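Local coordinates for FAD-dependent oxidoreductase (Actinomadura kijaniata, PDB 3M9V), which probably carries out a flavin-dependent oxidation of a dTDP-linked sugar on the way to D-kijanose, as a member of the acyl-CoA dehydrogenase family, at residues Ser40-His45 / Leu373-Arg378; Leu217-Ser222 / Leu264-Gly269; Gly269-Ala274 / Arg349-Ile354; Ser360-Ala365 / Ala369-Ala374. All blocks are in the same frame, centred on the assembly; numbering follows the deposited sequence. Where two conformers were deposited one is given.

Interaction 1: residues Ser40-His45 / Leu373-Arg378; sequences STAAEH and LARLLR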
loop_
_atom_site.group_PDB
_atom_site.type_symbol
_atom_site.label_atom_id
_atom_site.label_comp_id
_atom_site.label_asym_id
_atom_site.label_seq_id
_atom_site.Cartn_x
_atom_site.Cartn_y
_atom_site.Cartn_z
ATOM N N SER A 40 -17.882 24.481 -17.211
ATOM C CA SER A 40 -19.098 24.238 -17.972
ATOM C C SER A 40 -18.785 23.468 -19.243
ATOM O O SER A 40 -19.547 22.597 -19.645
ATOM C CB SER A 40 -19.768 25.562 -18.361
ATOM O OG SER A 40 -20.434 26.091 -17.234
ATOM N N THR A 41 -17.674 23.811 -19.897
ATOM C CA THR A 41 -17.411 23.159 -21.179
ATOM C C THR A 41 -16.506 21.928 -21.092
ATOM O O THR A 41 -16.215 21.307 -22.120
ATOM C CB THR A 41 -16.837 24.135 -22.246
ATOM O OG1 THR A 41 -15.603 24.654 -21.740
ATOM C CG2 THR A 41 -17.791 25.331 -22.467
ATOM N N ALA A 42 -16.068 21.578 -19.884
ATOM C CA ALA A 42 -15.061 20.516 -19.719
ATOM C C ALA A 42 -15.509 19.178 -20.296
ATOM O O ALA A 42 -14.744 18.536 -21.030
ATOM C CB ALA A 42 -14.612 20.342 -18.259
ATOM N N ALA A 43 -16.746 18.773 -20.013
ATOM C CA ALA A 43 -17.209 17.439 -20.419
ATOM C C ALA A 43 -17.257 17.310 -21.935
ATOM O O ALA A 43 -16.926 16.266 -22.493
ATOM C CB ALA A 43 -18.614 17.068 -19.826
ATOM N N GLU A 44 -17.707 18.367 -22.610
ATOM C CA GLU A 44 -17.851 18.299 -24.065
ATOM C C GLU A 44 -16.447 18.197 -24.656
ATOM O O GLU A 44 -16.220 17.423 -25.590
ATOM C CB GLU A 44 -18.498 19.599 -24.558
ATOM C CG GLU A 44 -18.331 19.863 -26.055
ATOM C CD GLU A 44 -18.437 21.344 -26.444
ATOM O OE1 GLU A 44 -17.661 21.799 -27.319
ATOM O OE2 GLU A 44 -19.288 22.071 -25.879
ATOM N N HIS A 45 -15.494 19.000 -24.188
ATOM C CA HIS A 45 -14.159 18.946 -24.803
ATOM C C HIS A 45 -13.430 17.619 -24.566
ATOM O O HIS A 45 -12.653 17.155 -25.399
ATOM C CB HIS A 45 -13.311 20.127 -24.346
ATOM C CG HIS A 45 -13.803 21.430 -24.904
ATOM N ND1 HIS A 45 -13.833 21.689 -26.260
ATOM C CD2 HIS A 45 -14.333 22.520 -24.301
ATOM C CE1 HIS A 45 -14.302 22.907 -26.467
ATOM N NE2 HIS A 45 -14.619 23.428 -25.294
ATOM N N LEU A 373 -16.013 11.899 -11.940
ATOM C CA LEU A 373 -14.938 11.107 -11.341
ATOM C C LEU A 373 -14.250 10.231 -12.397
ATOM O O LEU A 373 -13.073 9.887 -12.240
ATOM C CB LEU A 373 -15.419 10.211 -10.196
ATOM C CG LEU A 373 -15.683 10.950 -8.867
ATOM C CD1 LEU A 373 -16.204 9.952 -7.828
ATOM C CD2 LEU A 373 -14.391 11.581 -8.338
ATOM N N ALA A 374 -15.004 9.844 -13.429
ATOM C CA ALA A 374 -14.534 8.922 -14.448
ATOM C C ALA A 374 -13.526 9.689 -15.276
ATOM O O ALA A 374 -12.512 9.137 -15.706
ATOM C CB ALA A 374 -15.701 8.474 -15.315
ATOM N N ARG A 375 -13.786 10.976 -15.487
ATOM C CA ARG A 375 -12.780 11.793 -16.157
ATOM C C ARG A 375 -11.545 12.085 -15.282
ATOM O O ARG A 375 -10.412 12.116 -15.776
ATOM C CB ARG A 375 -13.405 13.104 -16.665
ATOM C CG ARG A 375 -12.381 14.016 -17.350
ATOM C CD ARG A 375 -12.983 15.259 -18.018
ATOM N NE ARG A 375 -13.546 16.234 -17.089
ATOM C CZ ARG A 375 -14.840 16.361 -16.803
ATOM N NH1 ARG A 375 -15.224 17.293 -15.951
ATOM N NH2 ARG A 375 -15.771 15.561 -17.307
ATOM N N LEU A 376 -11.745 12.354 -13.995
ATOM C CA LEU A 376 -10.648 12.649 -13.067
ATOM C C LEU A 376 -9.757 11.413 -12.942
ATOM O O LEU A 376 -8.525 11.547 -12.900
ATOM C CB LEU A 376 -11.219 12.972 -11.696
ATOM C CG LEU A 376 -12.075 14.252 -11.701
ATOM C CD1 LEU A 376 -12.284 14.767 -10.281
ATOM C CD2 LEU A 376 -11.408 15.352 -12.529
ATOM N N LEU A 377 -10.364 10.226 -12.964
ATOM C CA LEU A 377 -9.515 9.039 -12.930
ATOM C C LEU A 377 -8.571 8.929 -14.144
ATOM O O LEU A 377 -7.421 8.465 -14.040
ATOM C CB LEU A 377 -10.369 7.774 -12.813
ATOM C CG LEU A 377 -9.555 6.465 -12.773
ATOM C CD1 LEU A 377 -8.904 6.269 -11.391
ATOM C CD2 LEU A 377 -10.432 5.236 -13.025
ATOM N N ARG A 378 -9.089 9.275 -15.318
ATOM C CA ARG A 378 -8.212 9.353 -16.483
ATOM C C ARG A 378 -7.215 10.502 -16.428
ATOM O O ARG A 378 -6.040 10.295 -16.781
ATOM C CB ARG A 378 -9.055 9.437 -17.758
ATOM C CG ARG A 378 -9.950 8.198 -17.865
ATOM C CD ARG A 378 -10.752 8.165 -19.196
ATOM N NE ARG A 378 -11.961 8.976 -19.111
ATOM C CZ ARG A 378 -12.082 10.194 -19.649
ATOM N NH1 ARG A 378 -13.208 10.880 -19.562
ATOM N NH2 ARG A 378 -11.102 10.758 -20.342
#
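Arg375 leaves helix 372-379 with CG anti to the backbone N (chi1 179°), runs extended through chi2 and then bends at chi3 (67°), which lays its guanidinium beside Ala42 and Ala43 of helix 35-48. The pairing joins the N-terminal and C-terminal helical domains of the acyl-CoA dehydrogenase fold, 328 residues apart in sequence. The helices stay well separated, with CA of Ala43 8.3 Å from CA of Arg375, and the long arginine spans the gap to meet two small side chains. CB of Ala42 and N of Ala43 lie over one face of the guanidinium, and the contact is one of van der Waals touch. Helix 35-48 is kinked just here, the N atoms of Ala43 and Glu44 making no bond to the preceding turn; Ala43 N lies 4.2 Å above the plane of the Arg375 guanidinium, displaced toward its rim. Nearby, Arg378 NH1 forms a salt bridge with Asp46 OD2, while Leu376 and Leu373 turn to helices 264-283 and 329-362. Arg378 O also bonds Tyr367 OH of the second subunit. NH1 of Arg375 rests 3.9 Å from CB of Ala42. On the neighbouring residue, CA of Ala43 is 3.9 Å from NH2 of Arg375, and CB of Ala43 is 4.1 Å from the same NH2.

Interaction 2: residues Leu217-Ser222 / Leu264-Gly269; sequences LGMRAS and LGVYVG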
loop_
_atom_site.group_PDB
_atom_site.type_symbol
_atom_site.label_atom_id
_atom_site.label_comp_id
_atom_site.label_asym_id
_atom_site.label_seq_id
_atom_site.Cartn_x
_atom_site.Cartn_y
_atom_site.Cartn_z
ATOM N N LEU A 217 -5.928 9.063 -23.213
ATOM C CA LEU A 217 -6.865 8.358 -22.338
ATOM C C LEU A 217 -7.480 9.487 -21.502
ATOM O O LEU A 217 -8.704 9.590 -21.380
ATOM C CB LEU A 217 -6.095 7.353 -21.479
ATOM C CG LEU A 217 -6.848 6.768 -20.272
ATOM C CD1 LEU A 217 -8.138 6.018 -20.622
ATOM C CD2 LEU A 217 -5.886 5.963 -19.421
ATOM N N GLY A 218 -6.629 10.364 -20.958
ATOM C CA GLY A 218 -7.064 11.616 -20.325
ATOM C C GLY A 218 -6.339 12.838 -20.884
ATOM O O GLY A 218 -5.624 12.705 -21.882
ATOM N N MET A 219 -6.477 13.997 -20.230
ATOM C CA MET A 219 -5.945 15.286 -20.702
ATOM C C MET A 219 -6.396 15.474 -22.163
ATOM O O MET A 219 -5.656 15.981 -23.018
ATOM C CB MET A 219 -4.415 15.417 -20.567
ATOM C CG MET A 219 -3.851 15.372 -19.123
ATOM S SD MET A 219 -4.708 16.602 -18.078
ATOM C CE MET A 219 -3.859 16.367 -16.515
ATOM N N ARG A 220 -7.625 15.047 -22.431
ATOM C CA ARG A 220 -8.081 14.947 -23.808
ATOM C C ARG A 220 -8.186 16.289 -24.518
ATOM O O ARG A 220 -8.039 16.356 -25.744
ATOM C CB ARG A 220 -9.342 14.083 -23.926
ATOM C CG ARG A 220 -9.007 12.611 -23.787
ATOM C CD ARG A 220 -10.286 11.755 -23.812
ATOM N NE ARG A 220 -11.032 11.991 -25.045
ATOM C CZ ARG A 220 -10.706 11.536 -26.254
ATOM N NH1 ARG A 220 -9.641 10.764 -26.469
ATOM N NH2 ARG A 220 -11.484 11.870 -27.275
ATOM N N ALA A 221 -8.395 17.343 -23.741
ATOM C CA ALA A 221 -8.615 18.668 -24.303
ATOM C C ALA A 221 -7.345 19.508 -24.299
ATOM O O ALA A 221 -7.424 20.717 -24.580
ATOM C CB ALA A 221 -9.712 19.426 -23.552
ATOM N N SER A 222 -6.196 18.910 -23.988
ATOM C CA SER A 222 -5.005 19.724 -23.708
ATOM C C SER A 222 -4.222 20.077 -24.966
ATOM O O SER A 222 -3.225 20.824 -24.913
ATOM C CB SER A 222 -4.045 19.022 -22.730
ATOM O OG SER A 222 -3.614 17.784 -23.274
ATOM N N LEU A 264 2.800 20.342 -10.624
ATOM C CA LEU A 264 2.363 19.500 -9.528
ATOM C C LEU A 264 1.023 20.033 -9.002
ATOM O O LEU A 264 0.226 19.223 -8.551
ATOM C CB LEU A 264 3.381 19.468 -8.373
ATOM C CG LEU A 264 4.712 18.726 -8.625
ATOM C CD1 LEU A 264 5.664 18.581 -7.426
ATOM C CD2 LEU A 264 4.486 17.361 -9.321
ATOM N N GLY A 265 0.796 21.345 -9.045
ATOM C CA GLY A 265 -0.484 21.925 -8.662
ATOM C C GLY A 265 -1.662 21.361 -9.437
ATOM O O GLY A 265 -2.785 21.287 -8.921
ATOM N N VAL A 266 -1.424 20.928 -10.672
ATOM C CA VAL A 266 -2.488 20.365 -11.524
ATOM C C VAL A 266 -3.069 19.099 -10.878
ATOM O O VAL A 266 -4.278 18.949 -10.671
ATOM C CB VAL A 266 -1.998 20.128 -12.963
ATOM C CG1 VAL A 266 -3.108 19.422 -13.778
ATOM C CG2 VAL A 266 -1.613 21.496 -13.601
ATOM N N TYR A 267 -2.174 18.219 -10.453
ATOM C CA TYR A 267 -2.564 16.868 -9.976
ATOM C C TYR A 267 -3.105 17.029 -8.558
ATOM O O TYR A 267 -4.052 16.330 -8.182
ATOM C CB TYR A 267 -1.374 15.902 -10.088
ATOM C CG TYR A 267 -0.964 15.871 -11.551
ATOM C CD1 TYR A 267 -1.808 15.263 -12.484
ATOM C CD2 TYR A 267 0.221 16.453 -12.015
ATOM C CE1 TYR A 267 -1.495 15.237 -13.852
ATOM C CE2 TYR A 267 0.547 16.425 -13.391
ATOM C CZ TYR A 267 -0.334 15.849 -14.285
ATOM O OH TYR A 267 -0.114 15.805 -15.631
ATOM N N VAL A 268 -2.563 17.997 -7.819
ATOM C CA VAL A 268 -3.170 18.310 -6.538
ATOM C C VAL A 268 -4.613 18.817 -6.715
ATOM O O VAL A 268 -5.502 18.462 -5.929
ATOM C CB VAL A 268 -2.356 19.349 -5.695
ATOM C CG1 VAL A 268 -3.063 19.576 -4.358
ATOM C CG2 VAL A 268 -0.886 18.910 -5.466
ATOM N N GLY A 269 -4.876 19.663 -7.709
ATOM C CA GLY A 269 -6.264 20.124 -7.927
ATOM C C GLY A 269 -7.231 19.040 -8.354
ATOM O O GLY A 269 -8.389 19.003 -7.905
#
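Met219 opens a type I beta turn that ends at Ser222 and faces Val266 on helix 264-283, the two CA atoms being 11.0 Å apart, with Met219 itself in left-handed backbone geometry (phi 50°, psi 38°). Its carbonyl oxygen holds the turn together: Ser222 N donates to Met219 O at 3.1 Å, and the hydroxyl Ser222 OG donates to the same oxygen at 2.7 Å, tilted modestly from the carbonyl plane. Trp214 NE1 makes a further bond to that oxygen, and Met219 N is bonded to Asp379 OD1, so the backbone of the methionine is fixed at both its polar atoms. From this base the side chain crosses to the helix. CG sits anti to the carbonyl carbon (chi1 -63°), the chain bends at chi2, and the methyl CE does all the touching. CE of Met219 lies 3.7 Å from CE1 of Tyr267 and 3.9 Å from OH of Tyr267, meeting the ring at a slant, and 4.2 Å from CG1 of Val266. The contact is apolar and buried, and it ties the middle domain to the C-terminal helical domain close to the flavin region: the Met219 side chain is about 7 Å from that of Ser173, and the Tyr267 side chain about 8 Å from that of Phe385, residues that bind FMN in a structure of this protein, although no FMN is modelled on this chain. The turn lies between strands 208-210 and 225-234, while helix 96-118 flanks both Met219 and Val266, and helix 81-94 packs against Val266.

Interaction 3: residues Gly269-Ala274 / Arg349-Ile354; sequences GVAQAA and RLAPEI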
loop_
_atom_site.group_PDB
_atom_site.type_symbol
_atom_site.label_atom_id
_atom_site.label_comp_id
_atom_site.label_asym_id
_atom_site.label_seq_id
_atom_site.Cartn_x
_atom_site.Cartn_y
_atom_site.Cartn_z
ATOM N N GLY A 269 -4.876 19.663 -7.709
ATOM C CA GLY A 269 -6.264 20.124 -7.927
ATOM C C GLY A 269 -7.231 19.040 -8.354
ATOM O O GLY A 269 -8.389 19.003 -7.905
ATOM N N VAL A 270 -6.756 18.125 -9.204
ATOM C CA VAL A 270 -7.535 16.923 -9.555
ATOM C C VAL A 270 -7.926 16.098 -8.324
ATOM O O VAL A 270 -9.102 15.719 -8.157
ATOM C CB VAL A 270 -6.819 16.063 -10.631
ATOM C CG1 VAL A 270 -7.600 14.781 -10.907
ATOM C CG2 VAL A 270 -6.753 16.866 -11.954
ATOM N N ALA A 271 -6.959 15.822 -7.449
ATOM C CA ALA A 271 -7.319 15.110 -6.224
ATOM C C ALA A 271 -8.322 15.899 -5.374
ATOM O O ALA A 271 -9.201 15.327 -4.727
ATOM C CB ALA A 271 -6.042 14.805 -5.406
ATOM N N GLN A 272 -8.152 17.216 -5.290
ATOM C CA GLN A 272 -9.094 18.019 -4.506
ATOM C C GLN A 272 -10.522 17.920 -5.066
ATOM O O GLN A 272 -11.494 17.839 -4.311
ATOM C CB GLN A 272 -8.602 19.474 -4.406
ATOM C CG GLN A 272 -9.484 20.418 -3.540
ATOM C CD GLN A 272 -9.345 20.097 -2.069
ATOM O OE1 GLN A 272 -8.257 20.199 -1.511
ATOM N NE2 GLN A 272 -10.427 19.670 -1.443
ATOM N N ALA A 273 -10.657 17.929 -6.390
ATOM C CA ALA A 273 -11.957 18.025 -7.032
ATOM C C ALA A 273 -12.589 16.644 -6.854
ATOM O O ALA A 273 -13.783 16.583 -6.628
ATOM C CB ALA A 273 -11.829 18.389 -8.536
ATOM N N ALA A 274 -11.813 15.560 -6.893
ATOM C CA ALA A 274 -12.364 14.237 -6.598
ATOM C C ALA A 274 -12.926 14.136 -5.175
ATOM O O ALA A 274 -14.043 13.685 -4.938
ATOM C CB ALA A 274 -11.307 13.126 -6.849
ATOM N N ARG A 349 1.937 8.932 -6.839
ATOM C CA ARG A 349 1.301 7.820 -6.150
ATOM C C ARG A 349 0.109 8.314 -5.341
ATOM O O ARG A 349 -0.957 7.702 -5.395
ATOM C CB ARG A 349 2.282 7.047 -5.262
ATOM C CG ARG A 349 1.763 5.661 -4.912
ATOM C CD ARG A 349 2.886 4.674 -4.663
ATOM N NE ARG A 349 3.803 4.554 -5.794
ATOM C CZ ARG A 349 5.113 4.369 -5.646
ATOM N NH1 ARG A 349 5.907 4.269 -6.700
ATOM N NH2 ARG A 349 5.621 4.283 -4.427
ATOM N N LEU A 350 0.231 9.425 -4.627
ATOM C CA LEU A 350 -0.897 9.831 -3.800
ATOM C C LEU A 350 -2.105 10.317 -4.585
ATOM O O LEU A 350 -3.232 9.959 -4.245
ATOM C CB LEU A 350 -0.512 10.903 -2.790
ATOM C CG LEU A 350 0.446 10.504 -1.664
ATOM C CD1 LEU A 350 0.951 11.731 -0.920
ATOM C CD2 LEU A 350 -0.221 9.507 -0.746
ATOM N N ALA A 351 -1.900 11.175 -5.581
ATOM C CA ALA A 351 -3.065 11.722 -6.273
ATOM C C ALA A 351 -3.928 10.629 -6.923
ATOM O O ALA A 351 -5.139 10.604 -6.690
ATOM C CB ALA A 351 -2.711 12.922 -7.186
ATOM N N PRO A 352 -3.349 9.692 -7.699
ATOM C CA PRO A 352 -4.279 8.681 -8.230
ATOM C C PRO A 352 -4.968 7.794 -7.188
ATOM O O PRO A 352 -6.118 7.386 -7.392
ATOM C CB PRO A 352 -3.397 7.795 -9.133
ATOM C CG PRO A 352 -2.295 8.669 -9.545
ATOM C CD PRO A 352 -2.038 9.635 -8.385
ATOM N N GLU A 353 -4.294 7.513 -6.075
ATOM C CA GLU A 353 -4.897 6.744 -4.990
ATOM C C GLU A 353 -6.100 7.472 -4.417
ATOM O O GLU A 353 -7.168 6.891 -4.225
ATOM C CB GLU A 353 -3.937 6.563 -3.809
ATOM C CG GLU A 353 -3.286 5.212 -3.704
ATOM C CD GLU A 353 -2.226 5.226 -2.602
ATOM O OE1 GLU A 353 -1.075 4.812 -2.890
ATOM O OE2 GLU A 353 -2.572 5.671 -1.475
ATOM N N ILE A 354 -5.930 8.747 -4.092
ATOM C CA ILE A 354 -7.102 9.499 -3.647
ATOM C C ILE A 354 -8.278 9.422 -4.643
ATOM O O ILE A 354 -9.444 9.182 -4.275
ATOM C CB ILE A 354 -6.663 10.956 -3.418
ATOM C CG1 ILE A 354 -5.712 11.012 -2.215
ATOM C CG2 ILE A 354 -7.881 11.872 -3.286
ATOM C CD1 ILE A 354 -4.987 12.349 -2.134
#
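Beside the touching pair Ala271 and Ile354, the shortest hydrogen bond within the two segments is a helical one, from Ala273 N to Gly269 O at 2.9 Å; between helix 264-283 and helix 329-362 the contact is made almost wholly of carbon. Ala271 and Ala351 bring the backbones very near each other, with CA atoms 5.4 Å apart and CB atoms 4.2 Å apart. Alanines at both positions make such an approach possible within the helical C-terminal domain of this acyl-CoA dehydrogenase relative. One turn further on, Ile354 adds the larger surface. CG2 of Ile354, anti to the backbone N, meets Ala271 at 4.1 Å from CB of Ala271 and 4.0 Å from O of Ala271, while CG1 sits beside the backbone N (chi1 -68°). Helix 329-362 is kinked at Pro352, whose N can give no bond to the turn before; CB of Pro352 points away from segment 269-274. Leu307 of helix 291-323 covers both Ala271 and Ala351, making this a three-helix junction. A charged residue of the same turn serves another partner: Glu353 OE2 forms a salt bridge with Arg303 NE. With only methyl groups and one carbonyl oxygen meeting, the specificity of the contact rests on the size and shape of side chains, not on directional bonds.

Interaction 4: residues Ser360-Ala365 / Ala369-Ala374; sequences SLVGGA and AGHPLA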
loop_
_atom_site.group_PDB
_atom_site.type_symbol
_atom_site.label_atom_id
_atom_site.label_comp_id
_atom_site.label_asym_id
_atom_site.label_seq_id
_atom_site.Cartn_x
_atom_site.Cartn_y
_atom_site.Cartn_z
ATOM N N SER A 360 -14.908 4.605 -4.840
ATOM C CA SER A 360 -15.500 3.715 -3.850
ATOM C C SER A 360 -16.547 4.455 -3.006
ATOM O O SER A 360 -17.548 3.839 -2.662
ATOM C CB SER A 360 -14.438 3.138 -2.913
ATOM O OG SER A 360 -13.529 2.391 -3.692
ATOM N N LEU A 361 -16.343 5.722 -2.644
ATOM C CA LEU A 361 -17.363 6.459 -1.903
ATOM C C LEU A 361 -18.643 6.721 -2.696
ATOM O O LEU A 361 -19.744 6.594 -2.166
ATOM C CB LEU A 361 -16.818 7.800 -1.415
ATOM C CG LEU A 361 -15.696 7.584 -0.393
ATOM C CD1 LEU A 361 -14.888 8.832 -0.117
ATOM C CD2 LEU A 361 -16.391 7.064 0.865
ATOM N N VAL A 362 -18.531 7.226 -3.918
ATOM C CA VAL A 362 -19.693 7.469 -4.748
ATOM C C VAL A 362 -20.378 6.181 -5.218
ATOM O O VAL A 362 -21.599 6.185 -5.314
ATOM C CB VAL A 362 -19.286 8.284 -5.974
ATOM C CG1 VAL A 362 -20.495 8.437 -6.908
ATOM C CG2 VAL A 362 -18.721 9.622 -5.510
ATOM N N GLY A 363 -19.624 5.128 -5.517
ATOM C CA GLY A 363 -20.125 3.855 -6.024
ATOM C C GLY A 363 -20.398 3.886 -7.524
ATOM O O GLY A 363 -19.861 4.761 -8.201
ATOM N N GLY A 364 -21.278 3.007 -8.016
ATOM C CA GLY A 364 -21.436 2.667 -9.431
ATOM C C GLY A 364 -21.716 3.797 -10.405
ATOM O O GLY A 364 -21.261 3.770 -11.558
ATOM N N ALA A 365 -22.396 4.844 -9.942
ATOM C CA ALA A 365 -22.598 6.023 -10.793
ATOM C C ALA A 365 -21.278 6.601 -11.301
ATOM O O ALA A 365 -21.252 7.188 -12.357
ATOM C CB ALA A 365 -23.374 7.114 -10.067
ATOM N N ALA A 369 -19.579 6.924 -18.267
ATOM C CA ALA A 369 -18.587 7.703 -18.985
ATOM C C ALA A 369 -18.696 9.189 -18.677
ATOM O O ALA A 369 -17.664 9.860 -18.652
ATOM C CB ALA A 369 -18.621 7.436 -20.489
ATOM N N GLY A 370 -19.904 9.675 -18.415
ATOM C CA GLY A 370 -20.118 11.097 -18.171
ATOM C C GLY A 370 -19.875 11.579 -16.743
ATOM O O GLY A 370 -19.844 12.782 -16.498
ATOM N N HIS A 371 -19.712 10.703 -15.755
ATOM C CA HIS A 371 -19.573 11.209 -14.396
ATOM C C HIS A 371 -18.207 11.882 -14.298
ATOM O O HIS A 371 -17.228 11.344 -14.827
ATOM C CB HIS A 371 -19.652 10.044 -13.395
ATOM C CG HIS A 371 -19.842 10.489 -11.984
ATOM N ND1 HIS A 371 -18.798 10.930 -11.189
ATOM C CD2 HIS A 371 -20.971 10.583 -11.241
ATOM C CE1 HIS A 371 -19.278 11.254 -10.003
ATOM N NE2 HIS A 371 -20.586 11.058 -10.011
ATOM N N PRO A 372 -18.111 13.021 -13.588
ATOM C CA PRO A 372 -16.838 13.713 -13.388
ATOM C C PRO A 372 -15.719 12.835 -12.829
ATOM O O PRO A 372 -14.560 13.006 -13.222
ATOM C CB PRO A 372 -17.174 14.784 -12.337
ATOM C CG PRO A 372 -18.635 15.018 -12.515
ATOM C CD PRO A 372 -19.197 13.657 -12.817
ATOM N N LEU A 373 -16.013 11.899 -11.940
ATOM C CA LEU A 373 -14.938 11.107 -11.341
ATOM C C LEU A 373 -14.250 10.231 -12.397
ATOM O O LEU A 373 -13.073 9.887 -12.240
ATOM C CB LEU A 373 -15.419 10.211 -10.196
ATOM C CG LEU A 373 -15.683 10.950 -8.867
ATOM C CD1 LEU A 373 -16.204 9.952 -7.828
ATOM C CD2 LEU A 373 -14.391 11.581 -8.338
ATOM N N ALA A 374 -15.004 9.844 -13.429
ATOM C CA ALA A 374 -14.534 8.922 -14.448
ATOM C C ALA A 374 -13.526 9.689 -15.276
ATOM O O ALA A 374 -12.512 9.137 -15.706
ATOM C CB ALA A 374 -15.701 8.474 -15.315
#
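Val362 closes helix 329-362 and faces Leu373 in the first turn of helix 372-379, with CA atoms 8.9 Å apart, while the chain between them leaves the first helix at Gly363 (phi 81°), a backbone setting that favours glycine, and brings CA of Ala365 to 7.0 Å from CA of His371. His371 projects into this bend. CB of His371 lies 3.4 Å from O of Ala365, which sits obliquely to the imidazole and is also bonded to Thr368 OG1. The Val362 and His371 side chains come at each other from opposite directions, CG1 of Val362 stopping 4.1 Å from NE2 of His371. The two segments flank the linker between consecutive helices of the C-terminal helical domain of the acyl-CoA dehydrogenase fold, and the second helix begins with a side-chain N-cap: CG of His371 stands anti to the backbone N (chi1 -166°), carrying ND1 round to accept from Leu373 N at 3.0 Å. That bond is nearly straight (166°) and lies close to the ring plane, while CD of Pro372 sits over one face of the ring near its rim. Were His371 an alanine, Leu373 N would probably lose its capping acceptor and a gap would be likely to open between Val362 and the carbonyl of Ala365. The other methyl of Val362, CG2, presses obliquely on CD1 of Leu373 at 3.4 Å, tighter than usual van der Waals contact. Ser360, whose CB points away from this contact, hydrogen-bonds through OG to Arg384 NH2 of the second subunit.

In the fold
Helix 372-379 is common to interactions 1 and 4, and helix 264-283 to interactions 2 and 3, which share Gly269. Interactions 1 and 2, with centres 10 Å apart, are joined by a probable hydrogen bond from Arg378 NH2 to Leu217 O (2.9 Å). Interactions 1 and 3 meet where CD1 of Leu376 lies 3.5 Å from N of Ala274, and CD2 of Leu373 touches CB of Ala274 at 3.8 Å, which also links interaction 4 to interaction 3. Only interaction 2 lies near an annotated site, that of FMN; the other three lie away from both the FMN and dTDP sites. Residues in the segments of interactions 1, 2 and 4 touch the second subunit.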